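Local coordinates for methanol--corrinoid protein co-methyltransferase (Methanosarcina barkeri, PDB 2I2X) that uses zinc to activate methanol and transfers its methyl group to the cob(I)amide carried by its partner protein MtaC during methanogenesis, at residues F172-L177 with T445-E450; N224-I229 with V244-I249; R392-A397 with E430-D435. All blocks are in the same frame, centred on the assembly; numbering follows the deposited sequence.

How the interactions relate
Interaction 2 touches both of the others and is the one nearest the active site: N224 is about 4 Å from the zinc ion (side chain to metal), while T225 and F228 touch the cobamide. Interaction 1 borders it, its centre about 16 Å away, through packing of F172 CE2 on T225 CB at 3.7 Å; D173 of interaction 1 also belongs to the cobamide pocket. From interaction 2 to interaction 3, about 17 Å between centres, the link is I249 CG1 on A397 CB at 3.8 Å. Interactions 1 and 3 do not touch, their nearest atoms being about 8 Å apart. Along the chain, the pair 172-177 with 445-450 encloses both other contacts.

Interaction 1 of 3, residues F172-L177 with T445-E450; sequences FDYAVL and TKYKSE
The two segments, each near the C-terminal end of its helix, come closest at Y174 and E450, whose CA atoms are 8.8 Å apart, a separation that side chains have to bridge. Y174 does most of this: with CG anti to the backbone N (chi1 174°), its ring extends across the gap and presents the phenol oxygen to the carboxylate. Y174 OH donates a hydrogen bond to E450 OE1; the modelled 2.4 Å is very short, and at 2.5 Å resolution the exact length is doubtful. OE1 lies at the ring edge, near its plane, and the carboxylate plane is turned 69° from the ring. Alongside, Y174 CE1 approaches Y447 CE1 at 4.1 Å, reaching the edge of the Y447 ring near its plane.

Helix 169-176 follows strand 160-163 of the parallel sheet in the TIM barrel, and its D173 makes a weak hydrogen bond to the cobamide, while F172 packs on helices 181-210 and 220-230. The opposing helix, 436-450, is the last in the chain, and the contact therefore joins a short helix of the connection after strand 160-163 to the C-terminal part of the fold.

The second carboxylate oxygen is engaged one helical turn back: K446 NZ forms a salt bridge with E450 OE2 at 3.1 Å, meeting it from above the carboxylate plane. With each oxygen held by a different group, rotation of the carboxylate should be restricted. K446 CG stands 4.1 Å above the centre of the Y447 ring, whose hydroxyl is hydrogen-bonded to D180.

Interaction 2 of 3, residues N224-I229 with V244-I249; sequences NTAMFI and VIARAI
R247 and N224 join two helices that run nearly antiparallel: the axes of 224-229 and 244-249 make an angle of 166° and approach to 8.9 Å. The backbones are nearest at A226 and A246, with CA atoms 7.0 Å apart.

The polar part is one oxygen gripped by two nitrogens. R247 NH2 donates to N224 OD1 at 2.9 Å and R247 NH1 to the same OD1 at 3.0 Å; the N-H...O angles of 147° and 143° show that both bonds are bent, as sharing a single acceptor end-on requires. OD1 lies in the guanidinium plane, at its edge. The amide is twisted well out of that plane, however, so NH2 approaches within the carbonyl plane and NH1 from above it. R247 reaches this position with CG anti to its backbone N, the chain then bending at chi2 and chi3. NH1 also forms a salt bridge with E272, which is likely to offset the charge of this buried guanidinium. The other end of the amide is engaged too, N224 ND2 donating to the backbone oxygen of C269, a bond that fixes which way the amide is turned.

The thioether makes a separate contact: M227 SD lies 3.5 Å from R247 NH2, near the plane of the guanidinium and at its edge.

Apolar packing is confined to two small methyls, A226 CB and A246 CB, 4.0 Å apart.

N224 is about 4 Å from the zinc ion, side chain to metal, and is not itself a ligand; E164, C220 and C269 bind the zinc. The N224-R247 pair thus belongs to the second shell of a zinc-thiolate site in the TIM barrel: N224, on helix 220-230, holds the backbone of ligand C269, and R247, on helix 240-259, holds N224.

Interaction 3 of 3, residues R392-A397 with E430-D435; sequences RAKNAA and EALPDD
The loop joining helices 416-430 and 436-450 is tied to helix 389-409 here, mainly by K394 and D434, in the C-terminal helical part of the protein and away from the metal and cobamide sites. The nearest CA atoms, those of K394 and D434, are 8.7 Å apart, and the lysine spans most of that distance. Its CG is anti to the backbone N (chi1 -175°), which sends the chain out toward the loop; bends at chi3 (78°) and chi4 (59°) then swing the ammonium round to the carboxylate.

K394 NZ forms a hydrogen-bonded salt bridge with D434 OD1 at 2.7 Å, meeting the oxygen almost in line with its C-O bond, while the two side chains cross at about a right angle. A water accepts a second hydrogen bond from the ammonium, 2.8 Å from K394 NZ, and passes the link on to the loop backbone by donating to L432 O at 3.1 Å. The aliphatic part of the lysine is used as well. K394 CD packs against L432 CB at 4.0 Å, the two side chains running past each other in opposite directions, and L185 of helix 181-210 touches both. Nearby, K394 CE lies 3.6 Å from P433 O, an oxygen that accepts a hydrogen bond from Y390 OH. Were K394 replaced by an alanine, the D434 carboxylate would probably lose its counter-charge, the water its donor and L432 the methylenes beside it.

Just beyond D434 the loop ends at D435, the N-cap of helix 436-450.

K394 is buried overall and D434 exposed, and the ion pair therefore probably stabilises the protonated lysine by pairing it with a carboxylate at the protein surface.

Interaction 1 of 3, residues F172-L177 with T445-E450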
loop_
_atom_site.group_PDB
_atom_site.type_symbol
_atom_site.label_atom_id
_atom_site.label_comp_id
_atom_site.label_asym_id
_atom_site.label_seq_id
_atom_site.Cartn_x
_atom_site.Cartn_y
_atom_site.Cartn_z
ATOM N N PHE A 172 26.544 6.721 18.122
ATOM C CA PHE A 172 25.569 7.470 17.321
ATOM C C PHE A 172 24.298 7.800 18.116
ATOM O O PHE A 172 23.828 8.947 18.096
ATOM C CB PHE A 172 25.185 6.736 16.015
ATOM C CG PHE A 172 23.944 7.306 15.367
ATOM C CD1 PHE A 172 24.044 8.363 14.467
ATOM C CD2 PHE A 172 22.677 6.847 15.734
ATOM C CE1 PHE A 172 22.935 8.933 13.914
ATOM C CE2 PHE A 172 21.538 7.426 15.193
ATOM C CZ PHE A 172 21.673 8.470 14.273
ATOM N N ASP A 173 23.735 6.800 18.794
ATOM C CA ASP A 173 22.479 6.987 19.536
ATOM C C ASP A 173 22.586 8.057 20.604
ATOM O O ASP A 173 21.637 8.829 20.814
ATOM C CB ASP A 173 22.042 5.693 20.189
ATOM C CG ASP A 173 21.412 4.721 19.211
ATOM O OD1 ASP A 173 20.926 5.130 18.123
ATOM O OD2 ASP A 173 21.396 3.520 19.552
ATOM N N TYR A 174 23.736 8.064 21.296
ATOM C CA TYR A 174 24.101 9.113 22.230
ATOM C C TYR A 174 24.278 10.461 21.521
ATOM O O TYR A 174 23.630 11.432 21.898
ATOM C CB TYR A 174 25.364 8.712 23.030
ATOM C CG TYR A 174 25.915 9.802 23.929
ATOM C CD1 TYR A 174 26.953 10.625 23.482
ATOM C CD2 TYR A 174 25.387 10.023 25.218
ATOM C CE1 TYR A 174 27.467 11.639 24.289
ATOM C CE2 TYR A 174 25.901 11.037 26.056
ATOM C CZ TYR A 174 26.948 11.843 25.576
ATOM O OH TYR A 174 27.503 12.860 26.348
ATOM N N ALA A 175 25.137 10.520 20.500
ATOM C CA ALA A 175 25.406 11.763 19.756
ATOM C C ALA A 175 24.177 12.413 19.091
ATOM O O ALA A 175 24.032 13.644 19.133
ATOM C CB ALA A 175 26.485 11.529 18.722
ATOM N N VAL A 176 23.308 11.599 18.472
ATOM C CA VAL A 176 22.182 12.154 17.720
ATOM C C VAL A 176 21.141 12.876 18.588
ATOM O O VAL A 176 20.436 13.748 18.111
ATOM C CB VAL A 176 21.517 11.112 16.766
ATOM C CG1 VAL A 176 20.548 10.193 17.491
ATOM C CG2 VAL A 176 20.862 11.829 15.621
ATOM N N LEU A 177 21.051 12.509 19.858
ATOM C CA LEU A 177 20.139 13.202 20.770
ATOM C C LEU A 177 20.719 14.531 21.272
ATOM O O LEU A 177 20.044 15.252 21.991
ATOM C CB LEU A 177 19.781 12.298 21.954
ATOM C CG LEU A 177 18.574 11.342 21.902
ATOM C CD1 LEU A 177 17.852 11.274 20.562
ATOM C CD2 LEU A 177 18.941 9.950 22.372
ATOM N N THR A 445 38.698 8.784 24.190
ATOM C CA THR A 445 38.614 9.103 25.597
ATOM C C THR A 445 37.314 9.831 25.933
ATOM O O THR A 445 36.675 9.523 26.936
ATOM C CB THR A 445 39.907 9.795 26.190
ATOM O OG1 THR A 445 39.689 11.197 26.366
ATOM C CG2 THR A 445 41.161 9.530 25.328
ATOM N N LYS A 446 36.899 10.769 25.093
ATOM C CA LYS A 446 35.576 11.405 25.296
ATOM C C LYS A 446 34.384 10.418 25.390
ATOM O O LYS A 446 33.630 10.486 26.347
ATOM C CB LYS A 446 35.323 12.507 24.261
ATOM C CG LYS A 446 33.930 13.133 24.307
ATOM C CD LYS A 446 33.769 14.139 23.146
ATOM C CE LYS A 446 32.403 14.789 23.157
ATOM N NZ LYS A 446 32.265 15.814 24.204
ATOM N N TYR A 447 34.232 9.493 24.440
ATOM C CA TYR A 447 33.102 8.522 24.498
ATOM C C TYR A 447 33.245 7.373 25.508
ATOM O O TYR A 447 32.244 6.843 26.001
ATOM C CB TYR A 447 32.615 8.091 23.089
ATOM C CG TYR A 447 32.273 9.337 22.328
ATOM C CD1 TYR A 447 31.169 10.115 22.697
ATOM C CD2 TYR A 447 33.105 9.813 21.320
ATOM C CE1 TYR A 447 30.891 11.302 22.067
ATOM C CE2 TYR A 447 32.839 11.005 20.685
ATOM C CZ TYR A 447 31.721 11.747 21.060
ATOM O OH TYR A 447 31.437 12.943 20.416
ATOM N N LYS A 448 34.480 7.028 25.866
ATOM C CA LYS A 448 34.697 6.139 27.006
ATOM C C LYS A 448 34.077 6.726 28.279
ATOM O O LYS A 448 33.382 6.050 29.024
ATOM C CB LYS A 448 36.166 5.915 27.217
ATOM C CG LYS A 448 36.718 4.689 26.534
ATOM C CD LYS A 448 38.241 4.710 26.679
ATOM C CE LYS A 448 38.772 3.472 27.400
ATOM N NZ LYS A 448 40.052 3.021 26.751
ATOM N N SER A 449 34.303 8.011 28.497
ATOM C CA SER A 449 33.817 8.682 29.680
ATOM C C SER A 449 32.308 8.969 29.572
ATOM O O SER A 449 31.554 8.708 30.516
ATOM C CB SER A 449 34.649 9.955 29.914
ATOM O OG SER A 449 34.026 10.832 30.827
ATOM N N GLU A 450 31.857 9.468 28.419
ATOM C CA GLU A 450 30.446 9.882 28.262
ATOM C C GLU A 450 29.431 8.782 27.992
ATOM O O GLU A 450 28.261 8.959 28.296
ATOM C CB GLU A 450 30.304 10.994 27.230
ATOM C CG GLU A 450 31.101 12.242 27.604
ATOM C CD GLU A 450 30.759 13.443 26.756
ATOM O OE1 GLU A 450 29.783 13.386 25.953
ATOM O OE2 GLU A 450 31.476 14.458 26.896
#

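Interaction 2 of 3, residues N224-I229 with V244-I249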
loop_
_atom_site.group_PDB
_atom_site.type_symbol
_atom_site.label_atom_id
_atom_site.label_comp_id
_atom_site.label_asym_id
_atom_site.label_seq_id
_atom_site.Cartn_x
_atom_site.Cartn_y
_atom_site.Cartn_z
ATOM N N ASN A 224 19.513 6.367 8.860
ATOM C CA ASN A 224 18.040 6.328 8.827
ATOM C C ASN A 224 17.418 6.708 10.169
ATOM O O ASN A 224 16.380 7.386 10.191
ATOM C CB ASN A 224 17.405 5.045 8.201
ATOM C CG ASN A 224 17.727 4.884 6.675
ATOM O OD1 ASN A 224 18.006 5.881 5.943
ATOM N ND2 ASN A 224 17.705 3.610 6.198
ATOM N N THR A 225 18.058 6.305 11.277
ATOM C CA THR A 225 17.610 6.715 12.605
ATOM C C THR A 225 17.580 8.247 12.692
ATOM O O THR A 225 16.593 8.840 13.157
ATOM C CB THR A 225 18.432 6.110 13.783
ATOM O OG1 THR A 225 18.381 4.669 13.767
ATOM C CG2 THR A 225 17.855 6.601 15.148
ATOM N N ALA A 226 18.626 8.889 12.199
ATOM C CA ALA A 226 18.624 10.343 12.206
ATOM C C ALA A 226 17.444 10.887 11.382
ATOM O O ALA A 226 16.780 11.836 11.793
ATOM C CB ALA A 226 19.945 10.880 11.711
ATOM N N MET A 227 17.166 10.277 10.233
ATOM C CA MET A 227 16.096 10.742 9.356
ATOM C C MET A 227 14.719 10.529 9.978
ATOM O O MET A 227 13.833 11.371 9.844
ATOM C CB MET A 227 16.167 10.022 8.001
ATOM C CG MET A 227 15.007 10.357 7.051
ATOM S SD MET A 227 15.205 9.666 5.399
ATOM C CE MET A 227 14.572 8.022 5.673
ATOM N N PHE A 228 14.545 9.409 10.670
ATOM C CA PHE A 228 13.246 9.092 11.210
ATOM C C PHE A 228 12.908 9.978 12.400
ATOM O O PHE A 228 11.786 10.466 12.512
ATOM C CB PHE A 228 13.113 7.599 11.539
ATOM C CG PHE A 228 11.696 7.172 11.749
ATOM C CD1 PHE A 228 11.076 7.320 13.003
ATOM C CD2 PHE A 228 10.934 6.667 10.681
ATOM C CE1 PHE A 228 9.725 6.934 13.194
ATOM C CE2 PHE A 228 9.589 6.283 10.875
ATOM C CZ PHE A 228 8.990 6.424 12.124
ATOM N N ILE A 229 13.883 10.186 13.280
ATOM C CA ILE A 229 13.785 11.195 14.329
ATOM C C ILE A 229 13.545 12.608 13.749
ATOM O O ILE A 229 12.792 13.387 14.315
ATOM C CB ILE A 229 15.073 11.244 15.174
ATOM C CG1 ILE A 229 15.376 9.879 15.814
ATOM C CG2 ILE A 229 14.957 12.331 16.258
ATOM C CD1 ILE A 229 16.738 9.884 16.595
ATOM N N VAL A 244 20.768 15.543 7.224
ATOM C CA VAL A 244 21.476 15.446 5.966
ATOM C C VAL A 244 22.997 15.298 6.185
ATOM O O VAL A 244 23.658 14.551 5.453
ATOM C CB VAL A 244 21.115 16.612 4.984
ATOM C CG1 VAL A 244 21.572 17.977 5.505
ATOM C CG2 VAL A 244 21.684 16.352 3.633
ATOM N N ILE A 245 23.544 15.979 7.208
ATOM C CA ILE A 245 24.954 15.806 7.537
ATOM C C ILE A 245 25.219 14.342 7.878
ATOM O O ILE A 245 26.123 13.718 7.298
ATOM C CB ILE A 245 25.401 16.736 8.654
ATOM C CG1 ILE A 245 25.340 18.192 8.182
ATOM C CG2 ILE A 245 26.842 16.418 9.080
ATOM C CD1 ILE A 245 25.491 19.178 9.298
ATOM N N ALA A 246 24.420 13.781 8.788
ATOM C CA ALA A 246 24.530 12.348 9.104
ATOM C C ALA A 246 24.513 11.516 7.824
ATOM O O ALA A 246 25.305 10.590 7.698
ATOM C CB ALA A 246 23.444 11.884 10.083
ATOM N N ARG A 247 23.666 11.885 6.861
ATOM C CA ARG A 247 23.617 11.174 5.582
ATOM C C ARG A 247 24.896 11.254 4.768
ATOM O O ARG A 247 25.346 10.250 4.198
ATOM C CB ARG A 247 22.460 11.657 4.712
ATOM C CG ARG A 247 22.320 10.861 3.431
ATOM C CD ARG A 247 21.776 9.465 3.685
ATOM N NE ARG A 247 20.410 9.512 4.225
ATOM C CZ ARG A 247 19.764 8.470 4.748
ATOM N NH1 ARG A 247 20.351 7.273 4.781
ATOM N NH2 ARG A 247 18.531 8.632 5.237
ATOM N N ALA A 248 25.458 12.447 4.692
ATOM C CA ALA A 248 26.687 12.664 3.964
ATOM C C ALA A 248 27.832 11.795 4.506
ATOM O O ALA A 248 28.554 11.173 3.741
ATOM C CB ALA A 248 27.051 14.143 3.998
ATOM N N ILE A 249 27.966 11.728 5.828
ATOM C CA ILE A 249 28.997 10.901 6.502
ATOM C C ILE A 249 28.786 9.400 6.278
ATOM O O ILE A 249 29.760 8.610 6.319
ATOM C CB ILE A 249 29.023 11.219 8.041
ATOM C CG1 ILE A 249 29.103 12.747 8.236
ATOM C CG2 ILE A 249 30.133 10.451 8.758
ATOM C CD1 ILE A 249 29.384 13.262 9.678
#

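Interaction 3 of 3, residues R392-A397 with E430-D435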
loop_
_atom_site.group_PDB
_atom_site.type_symbol
_atom_site.label_atom_id
_atom_site.label_comp_id
_atom_site.label_asym_id
_atom_site.label_seq_id
_atom_site.Cartn_x
_atom_site.Cartn_y
_atom_site.Cartn_z
ATOM N N ARG A 392 38.194 11.566 4.723
ATOM C CA ARG A 392 37.199 11.486 3.633
ATOM C C ARG A 392 35.779 11.743 4.136
ATOM O O ARG A 392 34.996 12.427 3.480
ATOM C CB ARG A 392 37.298 10.176 2.827
ATOM C CG ARG A 392 36.744 8.929 3.476
ATOM C CD ARG A 392 37.282 7.671 2.738
ATOM N NE ARG A 392 36.544 6.470 3.118
ATOM C CZ ARG A 392 36.538 5.324 2.439
ATOM N NH1 ARG A 392 37.263 5.164 1.339
ATOM N NH2 ARG A 392 35.789 4.328 2.866
ATOM N N ALA A 393 35.472 11.217 5.315
ATOM C CA ALA A 393 34.188 11.428 5.953
ATOM C C ALA A 393 33.985 12.885 6.362
ATOM O O ALA A 393 32.883 13.470 6.172
ATOM C CB ALA A 393 34.020 10.493 7.147
ATOM N N LYS A 394 35.026 13.487 6.932
ATOM C CA LYS A 394 34.936 14.905 7.278
ATOM C C LYS A 394 34.711 15.745 6.012
ATOM O O LYS A 394 33.902 16.677 6.045
ATOM C CB LYS A 394 36.165 15.359 8.047
ATOM C CG LYS A 394 36.132 16.796 8.555
ATOM C CD LYS A 394 37.099 16.976 9.751
ATOM C CE LYS A 394 38.609 17.096 9.332
ATOM N NZ LYS A 394 38.899 18.250 8.396
ATOM N N ASN A 395 35.397 15.410 4.908
ATOM C CA ASN A 395 35.246 16.157 3.660
ATOM C C ASN A 395 33.764 16.138 3.220
ATOM O O ASN A 395 33.203 17.165 2.836
ATOM C CB ASN A 395 36.133 15.578 2.542
ATOM C CG ASN A 395 37.663 15.780 2.795
ATOM O OD1 ASN A 395 38.080 16.533 3.681
ATOM N ND2 ASN A 395 38.478 15.100 1.998
ATOM N N ALA A 396 33.133 14.976 3.336
ATOM C CA ALA A 396 31.782 14.783 2.864
ATOM C C ALA A 396 30.848 15.643 3.689
ATOM O O ALA A 396 29.990 16.347 3.145
ATOM C CB ALA A 396 31.383 13.292 2.929
ATOM N N ALA A 397 31.026 15.604 4.997
ATOM C CA ALA A 397 30.235 16.393 5.923
ATOM C C ALA A 397 30.339 17.890 5.633
ATOM O O ALA A 397 29.333 18.604 5.671
ATOM C CB ALA A 397 30.693 16.091 7.364
ATOM N N GLU A 430 34.561 22.299 11.098
ATOM C CA GLU A 430 35.714 23.022 10.607
ATOM C C GLU A 430 36.772 23.217 11.702
ATOM O O GLU A 430 37.929 23.451 11.397
ATOM C CB GLU A 430 35.300 24.330 9.918
ATOM C CG GLU A 430 34.605 24.072 8.578
ATOM C CD GLU A 430 34.320 25.310 7.748
ATOM O OE1 GLU A 430 34.557 25.262 6.521
ATOM O OE2 GLU A 430 33.831 26.318 8.291
ATOM N N ALA A 431 36.380 23.073 12.966
ATOM C CA ALA A 431 37.318 23.244 14.090
ATOM C C ALA A 431 38.107 21.971 14.370
ATOM O O ALA A 431 39.056 22.013 15.133
ATOM C CB ALA A 431 36.579 23.708 15.369
ATOM N N LEU A 432 37.714 20.851 13.754
ATOM C CA LEU A 432 38.373 19.573 13.980
ATOM C C LEU A 432 39.751 19.539 13.330
ATOM O O LEU A 432 39.995 20.265 12.374
ATOM C CB LEU A 432 37.512 18.413 13.474
ATOM C CG LEU A 432 36.195 18.207 14.233
ATOM C CD1 LEU A 432 35.211 17.249 13.468
ATOM C CD2 LEU A 432 36.424 17.785 15.704
ATOM N N PRO A 433 40.659 18.701 13.846
ATOM C CA PRO A 433 41.995 18.587 13.234
ATOM C C PRO A 433 41.984 17.736 11.968
ATOM O O PRO A 433 41.164 16.807 11.851
ATOM C CB PRO A 433 42.788 17.852 14.303
ATOM C CG PRO A 433 41.751 16.971 14.974
ATOM C CD PRO A 433 40.504 17.813 15.014
ATOM N N ASP A 434 42.900 17.999 11.038
ATOM C CA ASP A 434 42.970 17.140 9.850
ATOM C C ASP A 434 43.537 15.766 10.114
ATOM O O ASP A 434 43.206 14.828 9.395
ATOM C CB ASP A 434 43.713 17.803 8.687
ATOM C CG ASP A 434 42.766 18.477 7.694
ATOM O OD1 ASP A 434 41.558 18.617 7.996
ATOM O OD2 ASP A 434 43.235 18.865 6.601
ATOM N N ASP A 435 44.359 15.648 11.153
ATOM C CA ASP A 435 45.027 14.391 11.519
ATOM C C ASP A 435 44.092 13.386 12.190
ATOM O O ASP A 435 43.559 13.643 13.289
ATOM C CB ASP A 435 46.210 14.689 12.444
ATOM C CG ASP A 435 46.848 13.437 13.000
ATOM O OD1 ASP A 435 47.639 12.802 12.257
ATOM O OD2 ASP A 435 46.554 13.077 14.176
HETATM O O HOH W 1 38.142 20.489 9.944
#